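Local coordinates for protein tryptophan halogenase superfamily (Brevundimonas sp. BAL3, PDB 6FRL) that acts as a flavin-dependent halogenase that prefers bromination to chlorination, probably of aromatic substrates, at residues K112-G115 and F116-W120; R373-Q376 and P377-D380. All coordinates share one frame; numbering follows the deposited sequence.

Contact 1: residues K112-G115 and F116-W120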
loop_
_atom_site.group_PDB
_atom_site.type_symbol
_atom_site.label_atom_id
_atom_site.label_comp_id
_atom_site.label_asym_id
_atom_site.label_seq_id
_atom_site.Cartn_x
_atom_site.Cartn_y
_atom_site.Cartn_z
ATOM N N LYS B 112 -15.824 -13.610 -4.188
ATOM C CA LYS B 112 -16.105 -12.733 -5.326
ATOM C C LYS B 112 -15.565 -11.312 -5.148
ATOM O O LYS B 112 -16.172 -10.346 -5.615
ATOM C CB LYS B 112 -17.621 -12.737 -5.628
ATOM C CG LYS B 112 -18.119 -14.098 -6.095
ATOM C CD LYS B 112 -19.624 -14.141 -6.304
ATOM C CE LYS B 112 -20.038 -15.500 -6.862
ATOM N NZ LYS B 112 -21.509 -15.693 -6.795
ATOM N N GLY B 113 -14.427 -11.194 -4.471
ATOM C CA GLY B 113 -13.847 -9.874 -4.125
ATOM C C GLY B 113 -14.468 -9.144 -2.923
ATOM O O GLY B 113 -13.953 -8.091 -2.499
ATOM N N ILE B 114 -15.553 -9.707 -2.371
ATOM C CA ILE B 114 -16.288 -9.110 -1.277
ATOM C C ILE B 114 -15.747 -9.701 0.020
ATOM O O ILE B 114 -15.442 -10.891 0.117
ATOM C CB ILE B 114 -17.809 -9.340 -1.441
ATOM C CG1 ILE B 114 -18.294 -8.612 -2.703
ATOM C CG2 ILE B 114 -18.588 -8.833 -0.229
ATOM C CD1 ILE B 114 -19.600 -9.130 -3.256
ATOM N N GLY B 115 -15.600 -8.839 1.008
ATOM C CA GLY B 115 -15.030 -9.211 2.275
ATOM C C GLY B 115 -15.992 -10.095 3.050
ATOM O O GLY B 115 -17.214 -9.841 3.099
ATOM N N PHE B 116 -15.422 -11.104 3.699
ATOM C CA PHE B 116 -16.215 -12.021 4.492
ATOM C C PHE B 116 -17.212 -11.354 5.443
ATOM O O PHE B 116 -18.354 -11.804 5.551
ATOM C CB PHE B 116 -15.302 -12.931 5.306
ATOM C CG PHE B 116 -16.058 -13.850 6.220
ATOM C CD1 PHE B 116 -16.759 -14.917 5.705
ATOM C CD2 PHE B 116 -16.052 -13.641 7.587
ATOM C CE1 PHE B 116 -17.464 -15.746 6.545
ATOM C CE2 PHE B 116 -16.740 -14.476 8.428
ATOM C CZ PHE B 116 -17.466 -15.521 7.907
ATOM N N HIS B 117 -16.769 -10.316 6.161
ATOM C CA HIS B 117 -17.599 -9.689 7.185
ATOM C C HIS B 117 -19.000 -9.234 6.696
ATOM O O HIS B 117 -19.949 -9.243 7.491
ATOM C CB HIS B 117 -16.855 -8.562 7.886
ATOM C CG HIS B 117 -16.540 -7.381 7.019
ATOM N ND1 HIS B 117 -15.419 -7.319 6.220
ATOM C CD2 HIS B 117 -17.168 -6.187 6.882
ATOM C CE1 HIS B 117 -15.369 -6.142 5.623
ATOM N NE2 HIS B 117 -16.434 -5.444 5.988
ATOM N N HIS B 118 -19.130 -8.898 5.407
ATOM C CA HIS B 118 -20.434 -8.530 4.799
ATOM C C HIS B 118 -21.419 -9.705 4.775
ATOM O O HIS B 118 -22.550 -9.562 5.189
ATOM C CB HIS B 118 -20.262 -7.972 3.375
ATOM C CG HIS B 118 -19.460 -6.707 3.323
ATOM N ND1 HIS B 118 -19.851 -5.560 3.981
ATOM C CD2 HIS B 118 -18.283 -6.416 2.727
ATOM C CE1 HIS B 118 -18.968 -4.607 3.765
ATOM N NE2 HIS B 118 -17.996 -5.107 3.022
ATOM N N TYR B 119 -20.958 -10.870 4.339
ATOM C CA TYR B 119 -21.774 -12.067 4.382
ATOM C C TYR B 119 -22.153 -12.410 5.849
ATOM O O TYR B 119 -23.321 -12.708 6.149
ATOM C CB TYR B 119 -21.046 -13.231 3.719
ATOM C CG TYR B 119 -20.758 -13.037 2.247
ATOM C CD1 TYR B 119 -21.698 -13.359 1.269
ATOM C CD2 TYR B 119 -19.518 -12.545 1.825
ATOM C CE1 TYR B 119 -21.417 -13.176 -0.092
ATOM C CE2 TYR B 119 -19.211 -12.361 0.469
ATOM C CZ TYR B 119 -20.155 -12.680 -0.485
ATOM O OH TYR B 119 -19.831 -12.479 -1.812
ATOM N N TRP B 120 -21.178 -12.321 6.771
ATOM C CA TRP B 120 -21.435 -12.529 8.196
ATOM C C TRP B 120 -22.491 -11.561 8.729
ATOM O O TRP B 120 -23.360 -11.952 9.518
ATOM C CB TRP B 120 -20.155 -12.386 9.018
ATOM C CG TRP B 120 -20.357 -12.627 10.480
ATOM C CD1 TRP B 120 -20.477 -13.833 11.110
ATOM C CD2 TRP B 120 -20.498 -11.632 11.488
ATOM N NE1 TRP B 120 -20.665 -13.649 12.464
ATOM C CE2 TRP B 120 -20.683 -12.305 12.722
ATOM C CE3 TRP B 120 -20.475 -10.239 11.474
ATOM C CZ2 TRP B 120 -20.859 -11.619 13.943
ATOM C CZ3 TRP B 120 -20.656 -9.547 12.687
ATOM C CH2 TRP B 120 -20.843 -10.244 13.903
#
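Ile-114 and Tyr-119 carry the apolar part of this contact, five residues apart where a loop runs into helix 116-125. Methyl CG2 of Ile-114 lies 3.6 Å from Tyr-119 CE2, and the two side chains cross at about a right angle. CD1 of Ile-114 reaches the phenol end, 3.7 Å from Tyr-119 OH. With chi1 at -63°, CG of Tyr-119 sits anti to its own carbonyl carbon and beside the backbone N, which carries the ring back along the loop. Ile-114 CG2 also comes within 3.8 Å of His-118 CD2, so one methyl touches two successive helix residues.

The polar part centres on Gly-115 O. Gly-115 O accepts a hydrogen bond from His-118 N at 3.1 Å with an N-H...O angle of 147°; the donor stands 43° out of the carbonyl plane. From the loop upstream, Asp-110 OD1 accepts the N-H of Phe-116, and Tyr-119 OH makes a weak hydrogen bond with Val-111 O.

The imidazoles of His-117 and His-118 lie close together: NE2 of His-117 is 3.3 Å above the His-118 ring plane, displaced toward its rim. That NE2 is engaged with Gly-435 O.

A leucine in place of Tyr-119 would probably leave Val-111 O without its phenol partner and open a gap beside Ile-114 CG2. The contact thus combines one backbone hydrogen bond, from His-118 N to Gly-115 O, with apolar packing of Ile-114 on the Tyr-119 ring, and together these tie the loop to the opening turn of the helix.

Contact 2: residues R373-Q376 and P377-D380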
loop_
_atom_site.group_PDB
_atom_site.type_symbol
_atom_site.label_atom_id
_atom_site.label_comp_id
_atom_site.label_asym_id
_atom_site.label_seq_id
_atom_site.Cartn_x
_atom_site.Cartn_y
_atom_site.Cartn_z
ATOM N N ARG B 373 27.290 13.304 3.416
ATOM C CA ARG B 373 26.604 14.532 3.003
ATOM C C ARG B 373 25.232 14.707 3.645
ATOM O O ARG B 373 24.707 15.823 3.646
ATOM C CB ARG B 373 26.430 14.604 1.468
ATOM C CG ARG B 373 27.726 14.539 0.677
ATOM C CD ARG B 373 27.512 14.944 -0.784
ATOM N NE ARG B 373 26.427 14.235 -1.475
ATOM C CZ ARG B 373 26.442 12.946 -1.847
ATOM N NH1 ARG B 373 27.471 12.157 -1.559
ATOM N NH2 ARG B 373 25.392 12.427 -2.489
ATOM N N PHE B 374 24.631 13.617 4.142
ATOM C CA PHE B 374 23.334 13.661 4.828
ATOM C C PHE B 374 22.299 14.504 4.060
ATOM O O PHE B 374 21.704 15.476 4.581
ATOM C CB PHE B 374 23.523 14.114 6.293
ATOM C CG PHE B 374 24.082 13.042 7.186
ATOM C CD1 PHE B 374 25.471 12.882 7.327
ATOM C CD2 PHE B 374 23.228 12.161 7.865
ATOM C CE1 PHE B 374 25.999 11.876 8.134
ATOM C CE2 PHE B 374 23.746 11.149 8.676
ATOM C CZ PHE B 374 25.144 11.004 8.799
ATOM N N ALA B 375 22.097 14.101 2.807
ATOM C CA ALA B 375 21.179 14.764 1.893
ATOM C C ALA B 375 19.787 14.956 2.513
ATOM O O ALA B 375 19.175 14.014 3.038
ATOM C CB ALA B 375 21.087 13.982 0.619
ATOM N N GLN B 376 19.301 16.190 2.448
ATOM C CA GLN B 376 18.076 16.613 3.126
ATOM C C GLN B 376 16.849 15.795 2.740
ATOM O O GLN B 376 16.036 15.512 3.613
ATOM C CB GLN B 376 17.805 18.136 2.923
ATOM C CG GLN B 376 16.731 18.759 3.832
ATOM C CD GLN B 376 16.958 18.548 5.320
ATOM O OE1 GLN B 376 17.981 18.916 5.823
ATOM N NE2 GLN B 376 16.000 17.965 6.019
ATOM N N PRO B 377 16.720 15.392 1.452
ATOM C CA PRO B 377 15.531 14.561 1.083
ATOM C C PRO B 377 15.430 13.196 1.813
ATOM O O PRO B 377 14.330 12.696 2.087
ATOM C CB PRO B 377 15.698 14.380 -0.420
ATOM C CG PRO B 377 16.563 15.544 -0.868
ATOM C CD PRO B 377 17.489 15.824 0.261
ATOM N N ILE B 378 16.576 12.615 2.144
ATOM C CA ILE B 378 16.615 11.379 2.908
ATOM C C ILE B 378 16.074 11.602 4.304
ATOM O O ILE B 378 15.239 10.838 4.789
ATOM C CB ILE B 378 18.054 10.809 2.998
ATOM C CG1 ILE B 378 18.556 10.434 1.595
ATOM C CG2 ILE B 378 18.073 9.569 3.886
ATOM C CD1 ILE B 378 19.989 9.961 1.557
ATOM N N LEU B 379 16.559 12.637 4.974
ATOM C CA LEU B 379 16.020 12.959 6.301
ATOM C C LEU B 379 14.498 13.203 6.211
ATOM O O LEU B 379 13.719 12.664 7.015
ATOM C CB LEU B 379 16.712 14.165 6.916
ATOM C CG LEU B 379 18.041 13.867 7.611
ATOM C CD1 LEU B 379 19.090 13.343 6.650
ATOM C CD2 LEU B 379 18.557 15.149 8.277
ATOM N N ASP B 380 14.080 13.994 5.221
ATOM C CA ASP B 380 12.673 14.393 5.108
ATOM C C ASP B 380 11.759 13.183 4.936
ATOM O O ASP B 380 10.762 13.074 5.637
ATOM C CB ASP B 380 12.454 15.398 3.974
ATOM C CG ASP B 380 13.004 16.797 4.293
ATOM O OD1 ASP B 380 13.439 17.100 5.440
ATOM O OD2 ASP B 380 13.000 17.607 3.365
#
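Gln-376 NE2 donates to Asp-380 OD1 at 2.8 Å, the shortest hydrogen bond of this contact and an i to i+4 side-chain link across the first turn of helix 376-402. The N-H...O angle of 157° shows a fairly straight bond. The oxygen lies in the amide plane of Gln-376 but is itself met from above the carboxylate plane, the two flat groups being turned 46° apart. The bend at chi2 (55°) turns Gln-376 NE2 toward Asp-380. The backbone repeats the pairing, with Asp-380 N giving its hydrogen to Gln-376 O at 3.0 Å. A carboxylate this close to the N-terminal end is probably favoured by the helix dipole.

Ala-375 holds the N-cap position. Ala-375 O receives a weak hydrogen bond from Ile-378 N at 3.1 Å, and Ala-375 CB lies 4.1 Å from Pro-377 CD and 4.3 Å from Ile-378 CD1. Pro-377 has no N-H to give, which costs little in a first turn, where no carbonyl four residues earlier belongs to the helix.

Ala-433 and Ala-429 of the second subunit pack on Ala-375 and Pro-377. Within the same chain, Trp-333 of strand 333-334 meets Phe-374, Ile-378 and Leu-379, and Leu-379 CD1 lies at the edge of the Phe-374 ring, near its plane, 4.5 Å from Phe-374 CD2.

In the fold
Contacts 1 and 2 each join a loop to the first turn of a helix, 116-125 and 376-402 respectively, yet they do not touch: their centres are 44 Å apart and their nearest atoms about 32 Å. Each centre lies 28 Å from the centre of the chain. The two-chain assembly probably brings contacts of different subunits nearer: contact 1 packs on Trp-431, His-464 and Val-468 of its own chain, and contact 2 meets Ala-429, Arg-434 and Asp-462 of the second subunit, neighbouring parts of the sequence. Contact 1 also reaches His-33 of that subunit through Ile-114. Neither includes the glycine-rich Gly-18, Gly-20 and Gly-23 pattern, which probably serves flavin binding.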